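Local coordinates for protein L-threonine dehydrogenase (Flavobacterium frigidimaris, PDB 2YY7) that binds NAD and probably oxidises L-threonine at its 3-hydroxyl, as an epimerase-like member of the short-chain dehydrogenase-reductase superfamily, at residues L79-E84 with D270-I275; P116-V121 with T141-S146. One frame throughout, in Å; residues are numbered along the deposited sequence.

Contact 1 of 2, residues L79-E84 with D270-I275. With NAD (nicotinamide-adenine-dinucleotide), chain E.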
ATOM      1  N   LEU A  79       0.597 -10.320  13.432  1.00 11.23           N
ATOM      2  CA  LEU A  79      -0.710  -9.673  13.473  1.00 11.38           C
ATOM      3  C   LEU A  79      -0.701  -8.192  13.870  1.00 10.94           C
ATOM      4  O   LEU A  79       0.327  -7.654  14.273  1.00 10.94           O
ATOM      5  CB  LEU A  79      -1.642 -10.462  14.397  1.00 11.33           C
ATOM      6  CG  LEU A  79      -2.341 -11.659  13.751  1.00 14.85           C
ATOM      7  CD1 LEU A  79      -1.323 -12.606  13.140  1.00 15.30           C
ATOM      8  CD2 LEU A  79      -3.183 -12.368  14.800  1.00 17.68           C
ATOM      9  N   SER A  80      -1.865  -7.554  13.758  1.00 10.86           N
ATOM     10  CA  SER A  80      -2.036  -6.133  14.051  1.00 11.50           C
ATOM     11  C   SER A  80      -1.363  -5.593  15.309  1.00 10.64           C
ATOM     12  O   SER A  80      -0.548  -4.684  15.227  1.00 10.96           O
ATOM     13  CB  SER A  80      -3.529  -5.774  14.090  1.00 12.02           C
ATOM     14  OG  SER A  80      -4.212  -6.494  15.102  1.00 14.01           O
ATOM     15  N   ALA A  81      -1.709  -6.135  16.470  1.00 10.88           N
ATOM     16  CA  ALA A  81      -1.118  -5.650  17.714  1.00 11.37           C
ATOM     17  C   ALA A  81       0.370  -5.985  17.844  1.00 11.03           C
ATOM     18  O   ALA A  81       1.180  -5.129  18.205  1.00 11.18           O
ATOM     19  CB  ALA A  81      -1.894  -6.200  18.908  1.00 11.26           C
ATOM     20  N   THR A  82       0.731  -7.227  17.545  1.00 11.66           N
ATOM     21  CA  THR A  82       2.120  -7.660  17.634  1.00 12.54           C
ATOM     22  C   THR A  82       3.040  -6.875  16.696  1.00 12.30           C
ATOM     23  O   THR A  82       4.164  -6.522  17.060  1.00 11.81           O
ATOM     24  CB  THR A  82       2.251  -9.161  17.299  1.00 13.78           C
ATOM     25  OG1 THR A  82       1.460  -9.929  18.217  1.00 16.64           O
ATOM     26  CG2 THR A  82       3.697  -9.602  17.401  1.00 14.15           C
ATOM     27  N   ALA A  83       2.560  -6.602  15.489  1.00 11.92           N
ATOM     28  CA  ALA A  83       3.350  -5.876  14.504  1.00 12.02           C
ATOM     29  C   ALA A  83       3.755  -4.474  14.970  1.00 12.09           C
ATOM     30  O   ALA A  83       4.815  -3.979  14.592  1.00 12.34           O
ATOM     31  CB  ALA A  83       2.583  -5.791  13.188  1.00 12.14           C
ATOM     32  N   GLU A  84       2.916  -3.835  15.782  1.00 12.98           N
ATOM     33  CA  GLU A  84       3.227  -2.495  16.279  1.00 13.32           C
ATOM     34  C   GLU A  84       4.448  -2.513  17.188  1.00 14.21           C
ATOM     35  O   GLU A  84       5.141  -1.507  17.324  1.00 13.78           O
ATOM     36  CB  GLU A  84       2.039  -1.904  17.046  1.00 13.60           C
ATOM     37  CG  GLU A  84       0.890  -1.449  16.160  1.00 12.17           C
ATOM     38  CD  GLU A  84       1.309  -0.395  15.146  1.00  9.48           C
ATOM     39  OE1 GLU A  84       1.705   0.717  15.552  1.00 10.47           O
ATOM     40  OE2 GLU A  84       1.241  -0.681  13.937  1.00 11.21           O
ATOM     41  N   ASP A 270      -6.248  -0.433  26.371  1.00 15.39           N
ATOM     42  CA  ASP A 270      -4.835  -0.098  26.253  1.00 14.27           C
ATOM     43  C   ASP A 270      -4.535   0.336  24.815  1.00 14.24           C
ATOM     44  O   ASP A 270      -5.453   0.721  24.092  1.00 14.10           O
ATOM     45  CB  ASP A 270      -3.943  -1.268  26.715  1.00 14.92           C
ATOM     46  CG  ASP A 270      -4.079  -2.520  25.857  1.00 15.79           C
ATOM     47  OD1 ASP A 270      -3.565  -3.568  26.303  1.00 17.33           O
ATOM     48  OD2 ASP A 270      -4.670  -2.472  24.758  1.00 13.44           O
ATOM     49  N   PHE A 271      -3.274   0.282  24.392  1.00 13.54           N
ATOM     50  CA  PHE A 271      -2.915   0.724  23.045  1.00 13.10           C
ATOM     51  C   PHE A 271      -3.746   0.081  21.937  1.00 13.25           C
ATOM     52  O   PHE A 271      -3.932   0.668  20.866  1.00 12.78           O
ATOM     53  CB  PHE A 271      -1.410   0.501  22.788  1.00 13.54           C
ATOM     54  CG  PHE A 271      -1.053  -0.890  22.332  1.00 15.18           C
ATOM     55  CD1 PHE A 271      -1.096  -1.230  20.982  1.00 18.22           C
ATOM     56  CD2 PHE A 271      -0.662  -1.859  23.248  1.00 16.38           C
ATOM     57  CE1 PHE A 271      -0.751  -2.513  20.552  1.00 18.89           C
ATOM     58  CE2 PHE A 271      -0.317  -3.145  22.829  1.00 20.35           C
ATOM     59  CZ  PHE A 271      -0.362  -3.471  21.478  1.00 17.76           C
ATOM     60  N   ARG A 272      -4.263  -1.114  22.194  1.00 11.82           N
ATOM     61  CA  ARG A 272      -5.064  -1.805  21.194  1.00 12.39           C
ATOM     62  C   ARG A 272      -6.379  -1.108  20.866  1.00 12.11           C
ATOM     63  O   ARG A 272      -6.966  -1.348  19.812  1.00 12.34           O
ATOM     64  CB  ARG A 272      -5.293  -3.251  21.637  1.00 11.70           C
ATOM     65  CG  ARG A 272      -4.004  -4.051  21.560  1.00 11.17           C
ATOM     66  CD  ARG A 272      -4.103  -5.402  22.222  1.00 14.28           C
ATOM     67  NE  ARG A 272      -4.100  -5.308  23.677  1.00 13.02           N
ATOM     68  CZ  ARG A 272      -3.927  -6.356  24.476  1.00 13.85           C
ATOM     69  NH1 ARG A 272      -3.938  -6.201  25.794  1.00 11.77           N
ATOM     70  NH2 ARG A 272      -3.738  -7.560  23.946  1.00 10.22           N
ATOM     71  N   GLN A 273      -6.828  -0.227  21.757  1.00 12.53           N
ATOM     72  CA  GLN A 273      -8.064   0.523  21.537  1.00 12.37           C
ATOM     73  C   GLN A 273      -7.902   1.483  20.357  1.00 12.84           C
ATOM     74  O   GLN A 273      -8.847   1.732  19.598  1.00 11.68           O
ATOM     75  CB  GLN A 273      -8.421   1.341  22.782  1.00 13.53           C
ATOM     76  CG  GLN A 273      -9.715   2.139  22.634  1.00 13.38           C
ATOM     77  CD  GLN A 273     -10.933   1.244  22.625  1.00 12.42           C
ATOM     78  OE1 GLN A 273     -11.823   1.377  21.777  1.00 16.72           O
ATOM     79  NE2 GLN A 273     -10.986   0.322  23.576  1.00 12.50           N
ATOM     80  N   LYS A 274      -6.699   2.034  20.220  1.00 12.84           N
ATOM     81  CA  LYS A 274      -6.411   2.980  19.147  1.00 14.14           C
ATOM     82  C   LYS A 274      -6.451   2.291  17.786  1.00 12.92           C
ATOM     83  O   LYS A 274      -6.802   2.905  16.781  1.00 14.07           O
ATOM     84  CB  LYS A 274      -5.046   3.637  19.381  1.00 13.11           C
ATOM     85  CG  LYS A 274      -5.011   4.518  20.638  1.00 16.95           C
ATOM     86  CD  LYS A 274      -3.662   5.200  20.850  1.00 16.88           C
ATOM     87  CE  LYS A 274      -2.553   4.200  21.157  1.00 18.97           C
ATOM     88  NZ  LYS A 274      -1.265   4.896  21.487  1.00 20.03           N
ATOM     89  N   ILE A 275      -6.087   1.014  17.755  1.00 12.57           N
ATOM     90  CA  ILE A 275      -6.116   0.263  16.506  1.00 10.66           C
ATOM     91  C   ILE A 275      -7.581   0.015  16.157  1.00 10.89           C
ATOM     92  O   ILE A 275      -8.021   0.288  15.038  1.00 10.03           O
ATOM     93  CB  ILE A 275      -5.403  -1.106  16.643  1.00 10.54           C
ATOM     94  CG1 ILE A 275      -3.927  -0.901  16.999  1.00  9.00           C
ATOM     95  CG2 ILE A 275      -5.550  -1.894  15.348  1.00 11.55           C
ATOM     96  CD1 ILE A 275      -3.141  -2.186  17.164  1.00 10.24           C
TER
HETATM   97  PA  NAD E3001      -0.885 -16.808  14.315  1.00  9.94           P
HETATM   98  O1A NAD E3001      -1.743 -17.504  15.314  1.00 10.01           O
HETATM   99  O2A NAD E3001      -0.009 -15.738  14.859  1.00 10.53           O
HETATM  100  O5B NAD E3001      -0.096 -17.851  13.424  1.00  8.58           O
HETATM  101  C5B NAD E3001       1.027 -17.477  12.679  1.00  3.91           C
HETATM  102  C4B NAD E3001       1.914 -18.681  12.479  1.00  5.99           C
HETATM  103  O4B NAD E3001       2.946 -18.310  11.563  1.00  7.54           O
HETATM  104  C3B NAD E3001       2.575 -19.141  13.800  1.00  7.81           C
HETATM  105  O3B NAD E3001       2.360 -20.543  14.039  1.00  8.85           O
HETATM  106  C2B NAD E3001       4.045 -18.749  13.606  1.00  7.51           C
HETATM  107  O2B NAD E3001       4.934 -19.622  14.279  1.00  8.79           O
HETATM  108  C1B NAD E3001       4.178 -18.810  12.077  1.00  8.55           C
HETATM  109  N9A NAD E3001       5.344 -18.067  11.577  1.00  8.89           N
HETATM  110  C8A NAD E3001       5.770 -16.811  12.007  1.00 10.09           C
HETATM  111  N7A NAD E3001       6.880 -16.493  11.324  1.00  8.19           N
HETATM  112  C5A NAD E3001       7.136 -17.510  10.471  1.00  9.44           C
HETATM  113  C6A NAD E3001       8.171 -17.711   9.571  1.00  8.67           C
HETATM  114  N6A NAD E3001       9.162 -16.850   9.488  1.00  7.69           N
HETATM  115  N1A NAD E3001       8.204 -18.870   8.840  1.00  8.28           N
HETATM  116  C2A NAD E3001       7.221 -19.837   8.987  1.00  9.67           C
HETATM  117  N3A NAD E3001       6.197 -19.669   9.900  1.00  8.46           N
HETATM  118  C4A NAD E3001       6.182 -18.506  10.630  1.00  7.80           C
HETATM  119  O3  NAD E3001      -1.822 -16.059  13.248  1.00  9.50           O
HETATM  120  PN  NAD E3001      -3.280 -16.488  12.677  1.00  9.35           P
HETATM  121  O1N NAD E3001      -3.358 -17.953  12.362  1.00  7.46           O
HETATM  122  O2N NAD E3001      -4.272 -15.795  13.543  1.00 14.18           O
HETATM  123  O5D NAD E3001      -3.295 -15.686  11.266  1.00  8.59           O
HETATM  124  C5D NAD E3001      -2.876 -16.327  10.052  1.00  7.19           C
HETATM  125  C4D NAD E3001      -3.095 -15.340   8.872  1.00  6.92           C
HETATM  126  O4D NAD E3001      -4.429 -14.864   8.883  1.00  6.26           O
HETATM  127  C3D NAD E3001      -2.227 -14.081   8.955  1.00  9.06           C
HETATM  128  O3D NAD E3001      -1.896 -13.671   7.631  1.00 10.26           O
HETATM  129  C2D NAD E3001      -3.161 -13.044   9.531  1.00  9.11           C
HETATM  130  O2D NAD E3001      -2.663 -11.765   9.214  1.00 10.15           O
HETATM  131  C1D NAD E3001      -4.496 -13.421   8.888  1.00  6.43           C
HETATM  132  N1N NAD E3001      -5.618 -12.885   9.693  1.00  6.65           N
HETATM  133  C2N NAD E3001      -5.885 -13.416  10.938  1.00  5.39           C
HETATM  134  C3N NAD E3001      -6.941 -12.906  11.686  1.00  7.35           C
HETATM  135  C7N NAD E3001      -7.330 -13.540  12.994  1.00  7.03           C
HETATM  136  O7N NAD E3001      -8.346 -12.898  13.682  1.00  9.20           O
HETATM  137  N7N NAD E3001      -6.704 -14.624  13.486  1.00 11.22           N
HETATM  138  C4N NAD E3001      -7.714 -11.841  11.187  1.00  5.97           C
HETATM  139  C5N NAD E3001      -7.448 -11.331   9.912  1.00  4.61           C
HETATM  140  C6N NAD E3001      -6.392 -11.837   9.180  1.00  2.20           C
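Asp-270 OD2 is held by two good donors, both from Arg-272. The backbone N of Arg-272 reaches it from above the carboxylate plane at 2.9 Å, a capping bond in the turn that leads into the helix. NE of Arg-272 meets the same OD2 almost straight (173°), on its syn lone pair. NH1 of Arg-272 completes a side-on salt bridge, 2.7 Å from Asp-270 OD1. The bend at chi3 (-74°) folds the Arg-272 chain back to this acid, and its guanidinium also makes a cation-pi contact with Phe-204.

Across the interface the contact is van der Waals packing, mostly of apolar side chains. Ala-81 CB sits 4.0 Å from Arg-272 CG and equally far from Phe-271 CZ. The Phe-271 ring turns its edge to Ala-81 O, with CZ 4.0 Å away. Arg-272 CG lies over one face of that ring, offset toward the rim. Ile-275 is extended, with CD1 anti along the chain (chi2 180°). Its tip comes 4.0 Å from Ala-81 CA and also touches Ser-80 O and Glu-84 CG. The polar ends turn elsewhere: Ser-80 OG bonds Thr-184, and Glu-84 OE1 bonds Tyr-156 of the second subunit.

Leu-79 touches the NAD pyrophosphate. The contact therefore packs the C-terminal part of the chain against the helix that follows this residue of the NAD pocket, through van der Waals contact, while the ion pair stays within 270-275.

Contact 2 of 2, residues P116-V121 with T141-S146. With NAD (nicotinamide-adenine-dinucleotide), chain E; GOL (glycerol), chain G.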
ATOM      1  N   PRO A 116      -4.436 -14.632   3.099  1.00 10.10           N
ATOM      2  CA  PRO A 116      -5.461 -13.812   3.736  1.00 10.13           C
ATOM      3  C   PRO A 116      -5.044 -12.383   4.042  1.00 10.86           C
ATOM      4  O   PRO A 116      -3.906 -12.117   4.445  1.00 10.91           O
ATOM      5  CB  PRO A 116      -5.764 -14.590   5.000  1.00  9.95           C
ATOM      6  CG  PRO A 116      -4.371 -15.043   5.412  1.00 10.58           C
ATOM      7  CD  PRO A 116      -3.771 -15.509   4.086  1.00  9.14           C
ATOM      8  N   SER A 117      -5.980 -11.468   3.825  1.00 10.73           N
ATOM      9  CA  SER A 117      -5.767 -10.066   4.133  1.00 10.23           C
ATOM     10  C   SER A 117      -6.489  -9.922   5.465  1.00 10.16           C
ATOM     11  O   SER A 117      -6.705 -10.920   6.163  1.00  9.51           O
ATOM     12  CB  SER A 117      -6.421  -9.167   3.083  1.00 10.34           C
ATOM     13  OG  SER A 117      -6.204  -7.795   3.382  1.00 10.64           O
ATOM     14  N   SER A 118      -6.876  -8.700   5.809  1.00  9.00           N
ATOM     15  CA  SER A 118      -7.570  -8.459   7.065  1.00  9.25           C
ATOM     16  C   SER A 118      -8.393  -7.176   7.031  1.00  8.71           C
ATOM     17  O   SER A 118      -8.161  -6.297   6.200  1.00  7.66           O
ATOM     18  CB  SER A 118      -6.550  -8.377   8.208  1.00  8.01           C
ATOM     19  OG  SER A 118      -7.143  -7.884   9.389  1.00  8.36           O
ATOM     20  N   ILE A 119      -9.357  -7.072   7.938  1.00  9.72           N
ATOM     21  CA  ILE A 119     -10.175  -5.869   8.026  1.00 10.66           C
ATOM     22  C   ILE A 119      -9.250  -4.722   8.436  1.00 10.73           C
ATOM     23  O   ILE A 119      -9.646  -3.558   8.437  1.00 11.14           O
ATOM     24  CB  ILE A 119     -11.283  -6.007   9.089  1.00 11.57           C
ATOM     25  CG1 ILE A 119     -10.674  -6.492  10.412  1.00 11.59           C
ATOM     26  CG2 ILE A 119     -12.371  -6.949   8.583  1.00 10.84           C
ATOM     27  CD1 ILE A 119     -11.632  -6.436  11.596  1.00 11.67           C
ATOM     28  N   ALA A 120      -8.011  -5.066   8.790  1.00  9.83           N
ATOM     29  CA  ALA A 120      -7.023  -4.071   9.197  1.00  9.39           C
ATOM     30  C   ALA A 120      -6.579  -3.198   8.023  1.00  8.99           C
ATOM     31  O   ALA A 120      -5.871  -2.207   8.221  1.00  9.38           O
ATOM     32  CB  ALA A 120      -5.811  -4.757   9.822  1.00  8.75           C
ATOM     33  N   VAL A 121      -6.981  -3.566   6.806  1.00  9.58           N
ATOM     34  CA  VAL A 121      -6.625  -2.778   5.626  1.00 10.34           C
ATOM     35  C   VAL A 121      -7.404  -1.460   5.600  1.00 10.71           C
ATOM     36  O   VAL A 121      -7.058  -0.531   4.866  1.00 10.44           O
ATOM     37  CB  VAL A 121      -6.903  -3.550   4.307  1.00 11.49           C
ATOM     38  CG1 VAL A 121      -6.050  -4.807   4.255  1.00 11.91           C
ATOM     39  CG2 VAL A 121      -8.382  -3.902   4.192  1.00  8.65           C
ATOM     40  N   THR A 141      -1.883   1.239  10.852  1.00  9.51           N
ATOM     41  CA  THR A 141      -0.973   0.299  11.517  1.00  9.35           C
ATOM     42  C   THR A 141      -0.016  -0.337  10.513  1.00  9.03           C
ATOM     43  O   THR A 141      -0.321  -0.409   9.324  1.00  9.06           O
ATOM     44  CB  THR A 141      -1.736  -0.848  12.210  1.00  7.84           C
ATOM     45  OG1 THR A 141      -2.385  -1.666  11.224  1.00 10.45           O
ATOM     46  CG2 THR A 141      -2.780  -0.287  13.161  1.00  7.99           C
ATOM     47  N   VAL A 142       1.139  -0.787  10.996  1.00  8.93           N
ATOM     48  CA  VAL A 142       2.128  -1.451  10.143  1.00  9.97           C
ATOM     49  C   VAL A 142       1.452  -2.647   9.479  1.00  9.83           C
ATOM     50  O   VAL A 142       1.611  -2.886   8.281  1.00  8.46           O
ATOM     51  CB  VAL A 142       3.335  -1.988  10.976  1.00  9.88           C
ATOM     52  CG1 VAL A 142       4.267  -2.806  10.088  1.00 14.68           C
ATOM     53  CG2 VAL A 142       4.093  -0.834  11.608  1.00  9.94           C
ATOM     54  N   TYR A 143       0.697  -3.394  10.278  1.00  9.51           N
ATOM     55  CA  TYR A 143      -0.011  -4.581   9.806  1.00  9.79           C
ATOM     56  C   TYR A 143      -0.933  -4.247   8.635  1.00 10.28           C
ATOM     57  O   TYR A 143      -0.830  -4.852   7.565  1.00 11.45           O
ATOM     58  CB  TYR A 143      -0.818  -5.173  10.957  1.00  9.59           C
ATOM     59  CG  TYR A 143      -1.666  -6.381  10.629  1.00  9.25           C
ATOM     60  CD1 TYR A 143      -1.086  -7.612  10.310  1.00  6.63           C
ATOM     61  CD2 TYR A 143      -3.053  -6.316  10.735  1.00  8.70           C
ATOM     62  CE1 TYR A 143      -1.882  -8.763  10.117  1.00  7.34           C
ATOM     63  CE2 TYR A 143      -3.851  -7.441  10.550  1.00  7.10           C
ATOM     64  CZ  TYR A 143      -3.264  -8.662  10.247  1.00  7.89           C
ATOM     65  OH  TYR A 143      -4.074  -9.771  10.112  1.00  9.55           O
ATOM     66  N   GLY A 144      -1.827  -3.279   8.843  1.00 10.09           N
ATOM     67  CA  GLY A 144      -2.753  -2.886   7.792  1.00  9.05           C
ATOM     68  C   GLY A 144      -2.053  -2.456   6.514  1.00  9.51           C
ATOM     69  O   GLY A 144      -2.513  -2.753   5.412  1.00  8.92           O
ATOM     70  N   ILE A 145      -0.939  -1.745   6.660  1.00  9.60           N
ATOM     71  CA  ILE A 145      -0.179  -1.285   5.501  1.00  9.58           C
ATOM     72  C   ILE A 145       0.357  -2.485   4.724  1.00  8.96           C
ATOM     73  O   ILE A 145       0.326  -2.496   3.484  1.00  8.48           O
ATOM     74  CB  ILE A 145       1.003  -0.378   5.932  1.00 10.02           C
ATOM     75  CG1 ILE A 145       0.459   0.852   6.677  1.00  9.44           C
ATOM     76  CG2 ILE A 145       1.816   0.054   4.704  1.00  8.64           C
ATOM     77  CD1 ILE A 145       1.536   1.754   7.247  1.00 10.24           C
ATOM     78  N   SER A 146       0.833  -3.495   5.449  1.00  8.44           N
ATOM     79  CA  SER A 146       1.373  -4.694   4.813  1.00  7.93           C
ATOM     80  C   SER A 146       0.275  -5.467   4.093  1.00  7.71           C
ATOM     81  O   SER A 146       0.503  -6.026   3.018  1.00  7.65           O
ATOM     82  CB  SER A 146       2.060  -5.608   5.845  1.00  7.62           C
ATOM     83  OG  SER A 146       1.125  -6.330   6.632  1.00 10.46           O
TER
HETATM   84  PA  NAD E3001      -0.885 -16.808  14.315  1.00  9.94           P
HETATM   85  O1A NAD E3001      -1.743 -17.504  15.314  1.00 10.01           O
HETATM   86  O2A NAD E3001      -0.009 -15.738  14.859  1.00 10.53           O
HETATM   87  O5B NAD E3001      -0.096 -17.851  13.424  1.00  8.58           O
HETATM   88  C5B NAD E3001       1.027 -17.477  12.679  1.00  3.91           C
HETATM   89  C4B NAD E3001       1.914 -18.681  12.479  1.00  5.99           C
HETATM   90  O4B NAD E3001       2.946 -18.310  11.563  1.00  7.54           O
HETATM   91  C3B NAD E3001       2.575 -19.141  13.800  1.00  7.81           C
HETATM   92  O3B NAD E3001       2.360 -20.543  14.039  1.00  8.85           O
HETATM   93  C2B NAD E3001       4.045 -18.749  13.606  1.00  7.51           C
HETATM   94  O2B NAD E3001       4.934 -19.622  14.279  1.00  8.79           O
HETATM   95  C1B NAD E3001       4.178 -18.810  12.077  1.00  8.55           C
HETATM   96  N9A NAD E3001       5.344 -18.067  11.577  1.00  8.89           N
HETATM   97  C8A NAD E3001       5.770 -16.811  12.007  1.00 10.09           C
HETATM   98  N7A NAD E3001       6.880 -16.493  11.324  1.00  8.19           N
HETATM   99  C5A NAD E3001       7.136 -17.510  10.471  1.00  9.44           C
HETATM  100  C6A NAD E3001       8.171 -17.711   9.571  1.00  8.67           C
HETATM  101  N6A NAD E3001       9.162 -16.850   9.488  1.00  7.69           N
HETATM  102  N1A NAD E3001       8.204 -18.870   8.840  1.00  8.28           N
HETATM  103  C2A NAD E3001       7.221 -19.837   8.987  1.00  9.67           C
HETATM  104  N3A NAD E3001       6.197 -19.669   9.900  1.00  8.46           N
HETATM  105  C4A NAD E3001       6.182 -18.506  10.630  1.00  7.80           C
HETATM  106  O3  NAD E3001      -1.822 -16.059  13.248  1.00  9.50           O
HETATM  107  PN  NAD E3001      -3.280 -16.488  12.677  1.00  9.35           P
HETATM  108  O1N NAD E3001      -3.358 -17.953  12.362  1.00  7.46           O
HETATM  109  O2N NAD E3001      -4.272 -15.795  13.543  1.00 14.18           O
HETATM  110  O5D NAD E3001      -3.295 -15.686  11.266  1.00  8.59           O
HETATM  111  C5D NAD E3001      -2.876 -16.327  10.052  1.00  7.19           C
HETATM  112  C4D NAD E3001      -3.095 -15.340   8.872  1.00  6.92           C
HETATM  113  O4D NAD E3001      -4.429 -14.864   8.883  1.00  6.26           O
HETATM  114  C3D NAD E3001      -2.227 -14.081   8.955  1.00  9.06           C
HETATM  115  O3D NAD E3001      -1.896 -13.671   7.631  1.00 10.26           O
HETATM  116  C2D NAD E3001      -3.161 -13.044   9.531  1.00  9.11           C
HETATM  117  O2D NAD E3001      -2.663 -11.765   9.214  1.00 10.15           O
HETATM  118  C1D NAD E3001      -4.496 -13.421   8.888  1.00  6.43           C
HETATM  119  N1N NAD E3001      -5.618 -12.885   9.693  1.00  6.65           N
HETATM  120  C2N NAD E3001      -5.885 -13.416  10.938  1.00  5.39           C
HETATM  121  C3N NAD E3001      -6.941 -12.906  11.686  1.00  7.35           C
HETATM  122  C7N NAD E3001      -7.330 -13.540  12.994  1.00  7.03           C
HETATM  123  O7N NAD E3001      -8.346 -12.898  13.682  1.00  9.20           O
HETATM  124  N7N NAD E3001      -6.704 -14.624  13.486  1.00 11.22           N
HETATM  125  C4N NAD E3001      -7.714 -11.841  11.187  1.00  5.97           C
HETATM  126  C5N NAD E3001      -7.448 -11.331   9.912  1.00  4.61           C
HETATM  127  C6N NAD E3001      -6.392 -11.837   9.180  1.00  2.20           C
HETATM  128  C1  GOL G1001      -7.619  -8.209  14.469  1.00 11.01           C
HETATM  129  O1  GOL G1001      -6.974  -8.849  15.389  1.00 22.12           O
HETATM  130  C2  GOL G1001      -7.451  -9.053  13.306  1.00 16.83           C
HETATM  131  O2  GOL G1001      -8.367  -8.513  12.428  1.00 15.91           O
HETATM  132  C3  GOL G1001      -6.008  -8.872  12.839  1.00 10.64           C
HETATM  133  O3  GOL G1001      -6.049  -9.328  11.569  1.00 16.83           O
HETATM  134  O   HOH W   1      -4.917  -1.042  10.354  1.00 11.99           O
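The active-site pocket of the short-chain dehydrogenase-reductase fold lies here, where strand 112-118 ends beside the start of helix 142-161. Tyr-143 and Lys-147 form the family's YxxxK motif, and Ser-118 probably takes the place of the family's active-site serine. Tyr-143 CG is anti to the backbone N (chi1 177°), which sends the ring toward the cofactor. Its OH hydrogen-bonds NAD O2D at 2.6 Å, with O2D in the ring plane at the edge. A second, very short bond of 2.5 Å joins Tyr-143 OH to O3 of a bound glycerol, probably from the crystallisation liquor.

Ser-118 OG, anti to its own N (chi1 168°), bonds the same glycerol O3 at 2.8 Å. It also accepts from Ala-120 N, forming an ST turn. Ser-118 CB lies 3.4 Å from Tyr-143 OH. Farther along the ring, Ala-120 CB presses on Tyr-143 CD2 at 3.3 Å, approaching obliquely.

The backbones are closest at Gly-144. Its CA makes a CA-H...O contact of 3.2 Å with Ala-120 O, a close backbone approach at a residue without a side chain. One water donates to Ala-120 O and also bonds Thr-141 OG1, the N-cap oxygen that accepts from Gly-144 N.

Lys-147 NZ bonds Pro-116 O and NAD. Its charge would probably lower the pKa of Tyr-143. Glycerol O3, shared by the Ser-118 and Tyr-143 hydroxyls, may mark the place of the substrate hydroxyl, consistent with tyrosine acting as the general base.

Overall arrangement
Contact 2 is wholly buried and nearer the centre of the chain. Contact 1 is only partly buried and lies farther out, about 11 Å from contact 2, centre to centre. Along the chain, contact 2 is nested inside the loop that contact 1 closes. Both touch NAD, contact 1 at the pyrophosphate and contact 2 at the nicotinamide riboside. They also meet directly: Glu-84 OE2 probably accepts from Val-142 N, and the 79-80 backbone packs on the Tyr-143 ring. Contact 1 joins a helix of the Rossmann part to the C-terminal part mainly by apolar packing. Contact 2 lies within the Rossmann part, where hydroxyls, ligands and water provide the polar links.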